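Local coordinates for protein yahD a copper inducible hydrolase (Lactococcus lactis subsp. lactis, PDB 3OG9) that is a copper-inducible protein of the alpha/beta hydrolase family that binds D-malate in a pocket and probably acts as a hydrolase, at residues M4-G12 / H43-R51. Numbering follows the deposited sequence.
Sequences MTDYVFKAG and HPILSIRGR
The carbonyl oxygen of Lys10 is gripped twice: Ile45 N donates to Lys10 O over 2.9 Å, and a water donates to the same oxygen while also bridging to His43 O. Lys10 N returns a bond to Ile45 O, and Val8 and Ser47 form a second reciprocal pair, its shorter member running from Val8 N to Ser47 O at 2.8 Å. With the axes 177° apart, these doublets define an antiparallel ladder, which Arg49 N extends beyond the strands by a nearly straight bond to Asp6 O. There the side chains stack: the Asp6 carboxylate lies over one face of the Arg49 guanidinium, planes 15° apart. OD2 of Asp6 is 3.4 Å from NH1 of Arg49, yet no N-H points at it, so the attraction is one of charge; Arg49 NE forms a further salt bridge with Glu29 OE1. On the sheet face carrying Tyr7, Phe9, Leu46 and Ile48, the CD1 branch of Leu46 reaches CD1 of the Tyr7 ring at 3.7 Å. CG of Phe9 stands anti to the backbone N (chi1 172°), which lays the ring beside the Ile45 carbonyl, CD1 3.2 Å from Ile45 O. Leu93 of helix 76-97 packs on both Tyr7 and Leu46. Strand 45-48 also pairs in parallel with strand 19-22, leaving 7-10 as an antiparallel edge strand of an otherwise parallel sheet, as expected at the N-terminal edge of the alpha/beta hydrolase fold.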
ATOM      1  N   MET A   4      -0.372 -20.595  -8.150  1.00 26.42           N
ATOM      2  CA  MET A   4      -0.581 -20.860  -6.690  1.00 25.93           C
ATOM      3  C   MET A   4      -0.093 -19.681  -5.857  1.00 24.64           C
ATOM      4  O   MET A   4       1.125 -19.445  -5.727  1.00 25.17           O
ATOM      5  CB  MET A   4       0.124 -22.131  -6.229  1.00 27.01           C
ATOM      6  CG  MET A   4      -0.274 -22.537  -4.787  1.00 28.40           C
ATOM      7  SD  MET A   4      -2.062 -22.823  -4.608  0.50 31.32           S
ATOM      8  CE  MET A   4      -2.221 -24.391  -5.468  0.50 30.32           C
ATOM      9  N   THR A   5      -1.050 -18.947  -5.297  1.00 21.53           N
ATOM     10  CA  THR A   5      -0.748 -17.694  -4.617  1.00 18.97           C
ATOM     11  C   THR A   5       0.242 -17.873  -3.487  1.00 17.16           C
ATOM     12  O   THR A   5       0.055 -18.686  -2.583  1.00 16.83           O
ATOM     13  CB  THR A   5      -2.016 -17.030  -4.079  1.00 19.08           C
ATOM     14  OG1 THR A   5      -3.004 -17.018  -5.121  1.00 17.79           O
ATOM     15  CG2 THR A   5      -1.722 -15.564  -3.604  1.00 18.76           C
ATOM     16  N   ASP A   6       1.296 -17.074  -3.546  1.00 15.25           N
ATOM     17  CA  ASP A   6       2.254 -16.982  -2.463  1.00 14.09           C
ATOM     18  C   ASP A   6       1.779 -15.959  -1.442  1.00 13.42           C
ATOM     19  O   ASP A   6       1.671 -14.768  -1.757  1.00 11.31           O
ATOM     20  CB  ASP A   6       3.593 -16.576  -3.058  1.00 14.42           C
ATOM     21  CG  ASP A   6       4.123 -17.633  -4.010  1.00 16.74           C
ATOM     22  OD1 ASP A   6       4.288 -18.760  -3.522  1.00 17.94           O
ATOM     23  OD2 ASP A   6       4.319 -17.346  -5.226  1.00 20.38           O
ATOM     24  N   TYR A   7       1.455 -16.432  -0.240  1.00 12.32           N
ATOM     25  CA  TYR A   7       0.943 -15.531   0.817  1.00 11.96           C
ATOM     26  C   TYR A   7       1.267 -16.052   2.218  1.00 11.98           C
ATOM     27  O   TYR A   7       1.528 -17.241   2.395  1.00 11.64           O
ATOM     28  CB  TYR A   7      -0.553 -15.235   0.628  1.00 11.93           C
ATOM     29  CG  TYR A   7      -1.505 -16.282   1.160  1.00 12.80           C
ATOM     30  CD1 TYR A   7      -2.055 -16.163   2.432  1.00 10.93           C
ATOM     31  CD2 TYR A   7      -1.845 -17.408   0.385  1.00 10.57           C
ATOM     32  CE1 TYR A   7      -2.939 -17.148   2.938  1.00 12.96           C
ATOM     33  CE2 TYR A   7      -2.707 -18.382   0.873  1.00 13.39           C
ATOM     34  CZ  TYR A   7      -3.264 -18.244   2.131  1.00 12.84           C
ATOM     35  OH  TYR A   7      -4.129 -19.214   2.596  1.00 15.06           O
ATOM     36  N   VAL A   8       1.294 -15.151   3.206  1.00 11.88           N
ATOM     37  CA  VAL A   8       1.336 -15.523   4.637  1.00 11.57           C
ATOM     38  C   VAL A   8       0.035 -15.091   5.300  1.00 12.17           C
ATOM     39  O   VAL A   8      -0.436 -13.961   5.077  1.00 11.79           O
ATOM     40  CB  VAL A   8       2.494 -14.762   5.360  1.00 12.02           C
ATOM     41  CG1 VAL A   8       2.443 -14.951   6.899  1.00 14.21           C
ATOM     42  CG2 VAL A   8       3.804 -15.197   4.840  1.00 12.20           C
ATOM     43  N   PHE A   9      -0.532 -15.960   6.133  1.00 11.02           N
ATOM     44  CA  PHE A   9      -1.581 -15.535   7.066  1.00 12.05           C
ATOM     45  C   PHE A   9      -1.142 -15.832   8.511  1.00 13.03           C
ATOM     46  O   PHE A   9      -0.638 -16.914   8.788  1.00 11.78           O
ATOM     47  CB  PHE A   9      -2.926 -16.178   6.745  1.00 11.16           C
ATOM     48  CG  PHE A   9      -3.967 -15.916   7.803  1.00 11.05           C
ATOM     49  CD1 PHE A   9      -4.521 -14.650   7.943  1.00 13.90           C
ATOM     50  CD2 PHE A   9      -4.317 -16.897   8.705  1.00 11.85           C
ATOM     51  CE1 PHE A   9      -5.446 -14.380   8.936  1.00 12.93           C
ATOM     52  CE2 PHE A   9      -5.244 -16.632   9.696  1.00 12.72           C
ATOM     53  CZ  PHE A   9      -5.797 -15.370   9.815  1.00 10.70           C
ATOM     54  N   LYS A  10      -1.272 -14.856   9.402  1.00 13.18           N
ATOM     55  CA  LYS A  10      -0.957 -15.061  10.815  1.00 14.60           C
ATOM     56  C   LYS A  10      -2.138 -14.579  11.620  1.00 14.95           C
ATOM     57  O   LYS A  10      -2.474 -13.386  11.580  1.00 13.52           O
ATOM     58  CB  LYS A  10       0.277 -14.283  11.243  1.00 14.62           C
ATOM     59  CG  LYS A  10       1.610 -14.865  10.864  1.00 19.76           C
ATOM     60  CD  LYS A  10       2.660 -13.780  11.149  1.00 23.87           C
ATOM     61  CE  LYS A  10       3.974 -14.341  11.620  1.00 27.98           C
ATOM     62  NZ  LYS A  10       4.263 -14.113  13.062  1.00 27.66           N
ATOM     63  N   ALA A  11      -2.769 -15.507  12.345  1.00 14.72           N
ATOM     64  CA  ALA A  11      -4.111 -15.296  12.888  1.00 15.48           C
ATOM     65  C   ALA A  11      -4.307 -14.087  13.843  1.00 16.08           C
ATOM     66  O   ALA A  11      -5.365 -13.437  13.822  1.00 17.30           O
ATOM     67  CB  ALA A  11      -4.625 -16.596  13.540  1.00 15.50           C
ATOM     68  N   GLY A  12      -3.318 -13.805  14.675  1.00 15.75           N
ATOM     69  CA  GLY A  12      -3.465 -12.733  15.693  1.00 15.32           C
ATOM     70  C   GLY A  12      -4.680 -12.895  16.591  1.00 15.77           C
ATOM     71  O   GLY A  12      -5.127 -14.013  16.868  1.00 16.43           O
ATOM     72  N   HIS A  43      -2.836  -7.746  15.692  1.00  8.38           N
ATOM     73  CA  HIS A  43      -3.805  -7.756  14.587  1.00  7.89           C
ATOM     74  C   HIS A  43      -3.501  -8.921  13.646  1.00  6.91           C
ATOM     75  O   HIS A  43      -2.344  -9.201  13.384  1.00  6.99           O
ATOM     76  CB  HIS A  43      -3.784  -6.430  13.804  1.00  6.44           C
ATOM     77  CG  HIS A  43      -4.369  -5.268  14.558  1.00  8.35           C
ATOM     78  ND1 HIS A  43      -5.483  -4.587  14.118  1.00 12.04           N
ATOM     79  CD2 HIS A  43      -3.980  -4.646  15.697  1.00  9.52           C
ATOM     80  CE1 HIS A  43      -5.764  -3.601  14.960  1.00 11.36           C
ATOM     81  NE2 HIS A  43      -4.857  -3.604  15.918  1.00  9.35           N
ATOM     82  N   PRO A  44      -4.547  -9.591  13.130  1.00  7.59           N
ATOM     83  CA  PRO A  44      -4.325 -10.639  12.132  1.00  7.67           C
ATOM     84  C   PRO A  44      -3.563 -10.046  10.935  1.00  7.73           C
ATOM     85  O   PRO A  44      -3.722  -8.859  10.617  1.00  6.72           O
ATOM     86  CB  PRO A  44      -5.745 -11.005  11.671  1.00  8.03           C
ATOM     87  CG  PRO A  44      -6.631 -10.624  12.853  1.00  9.24           C
ATOM     88  CD  PRO A  44      -5.974  -9.388  13.441  1.00  7.39           C
ATOM     89  N   ILE A  45      -2.785 -10.874  10.259  1.00  7.08           N
ATOM     90  CA  ILE A  45      -1.965 -10.377   9.153  1.00  7.20           C
ATOM     91  C   ILE A  45      -2.222 -11.222   7.929  1.00  8.18           C
ATOM     92  O   ILE A  45      -2.183 -12.442   8.022  1.00  8.70           O
ATOM     93  CB  ILE A  45      -0.457 -10.414   9.493  1.00  6.47           C
ATOM     94  CG1 ILE A  45      -0.104  -9.254  10.435  1.00  6.83           C
ATOM     95  CG2 ILE A  45       0.428 -10.360   8.175  1.00  6.67           C
ATOM     96  CD1 ILE A  45       1.262  -9.407  11.105  1.00  7.43           C
ATOM     97  N   LEU A  46      -2.542 -10.558   6.812  1.00  8.02           N
ATOM     98  CA  LEU A  46      -2.587 -11.189   5.513  1.00  7.84           C
ATOM     99  C   LEU A  46      -1.553 -10.505   4.612  1.00  7.48           C
ATOM    100  O   LEU A  46      -1.604  -9.301   4.424  1.00  7.21           O
ATOM    101  CB  LEU A  46      -3.978 -11.023   4.890  1.00  7.85           C
ATOM    102  CG  LEU A  46      -4.164 -11.829   3.583  1.00 10.29           C
ATOM    103  CD1 LEU A  46      -3.978 -13.331   3.813  1.00 10.79           C
ATOM    104  CD2 LEU A  46      -5.551 -11.527   3.034  1.00 10.30           C
ATOM    105  N   SER A  47      -0.619 -11.275   4.065  1.00  6.34           N
ATOM    106  CA  SER A  47       0.464 -10.686   3.248  1.00  6.07           C
ATOM    107  C   SER A  47       0.557 -11.444   1.948  1.00  5.94           C
ATOM    108  O   SER A  47       0.819 -12.633   1.967  1.00  5.18           O
ATOM    109  CB  SER A  47       1.794 -10.786   4.013  1.00  6.29           C
ATOM    110  OG  SER A  47       2.839 -10.122   3.309  1.00  9.27           O
ATOM    111  N   ILE A  48       0.340 -10.765   0.816  1.00  5.87           N
ATOM    112  CA  ILE A  48       0.250 -11.427  -0.488  1.00  7.30           C
ATOM    113  C   ILE A  48       1.389 -10.959  -1.430  1.00  7.41           C
ATOM    114  O   ILE A  48       1.570  -9.742  -1.613  1.00  7.72           O
ATOM    115  CB  ILE A  48      -1.133 -11.123  -1.171  1.00  7.35           C
ATOM    116  CG1 ILE A  48      -2.311 -11.661  -0.333  1.00  8.62           C
ATOM    117  CG2 ILE A  48      -1.190 -11.692  -2.621  1.00  7.22           C
ATOM    118  CD1 ILE A  48      -3.665 -11.059  -0.742  1.00  6.03           C
ATOM    119  N   ARG A  49       2.128 -11.913  -2.012  1.00  7.27           N
ATOM    120  CA  ARG A  49       3.225 -11.604  -2.934  1.00  6.94           C
ATOM    121  C   ARG A  49       2.690 -11.135  -4.288  1.00  7.15           C
ATOM    122  O   ARG A  49       1.710 -11.662  -4.780  1.00  6.96           O
ATOM    123  CB  ARG A  49       4.130 -12.833  -3.157  1.00  7.32           C
ATOM    124  CG  ARG A  49       5.495 -12.503  -3.836  1.00  6.79           C
ATOM    125  CD  ARG A  49       6.132 -13.749  -4.416  1.00  9.16           C
ATOM    126  NE  ARG A  49       6.508 -14.686  -3.362  1.00 14.12           N
ATOM    127  CZ  ARG A  49       7.156 -15.831  -3.556  1.00 18.61           C
ATOM    128  NH1 ARG A  49       7.523 -16.205  -4.779  1.00 18.28           N
ATOM    129  NH2 ARG A  49       7.449 -16.603  -2.518  1.00 17.74           N
ATOM    130  N   GLY A  50       3.355 -10.161  -4.888  1.00  6.75           N
ATOM    131  CA  GLY A  50       3.042  -9.733  -6.245  1.00  7.76           C
ATOM    132  C   GLY A  50       3.313 -10.881  -7.215  1.00  8.48           C
ATOM    133  O   GLY A  50       4.159 -11.746  -6.964  1.00  9.21           O
ATOM    134  N   ARG A  51       2.595 -10.885  -8.332  1.00  9.84           N
ATOM    135  CA  ARG A  51       2.674 -11.981  -9.306  1.00 10.35           C
ATOM    136  C   ARG A  51       3.752 -11.767 -10.379  1.00 11.10           C
ATOM    137  O   ARG A  51       4.063 -12.698 -11.115  1.00 10.44           O
ATOM    138  CB  ARG A  51       1.335 -12.132 -10.005  1.00  9.76           C
ATOM    139  CG  ARG A  51       0.263 -12.723  -9.134  1.00 11.90           C
ATOM    140  CD  ARG A  51      -0.813 -13.378 -10.007  1.00 10.75           C
ATOM    141  NE  ARG A  51      -1.411 -12.452 -10.967  1.00 14.14           N
ATOM    142  CZ  ARG A  51      -2.376 -12.809 -11.804  1.00 17.13           C
ATOM    143  NH1 ARG A  51      -2.841 -14.049 -11.758  1.00 17.13           N
ATOM    144  NH2 ARG A  51      -2.870 -11.950 -12.673  1.00 18.06           N
TER
HETATM  145  O   HOH W   1       1.188 -14.352  -5.223  1.00 20.68           O
HETATM  146  O   HOH W   2      -0.947 -11.532  13.347  1.00 15.31           O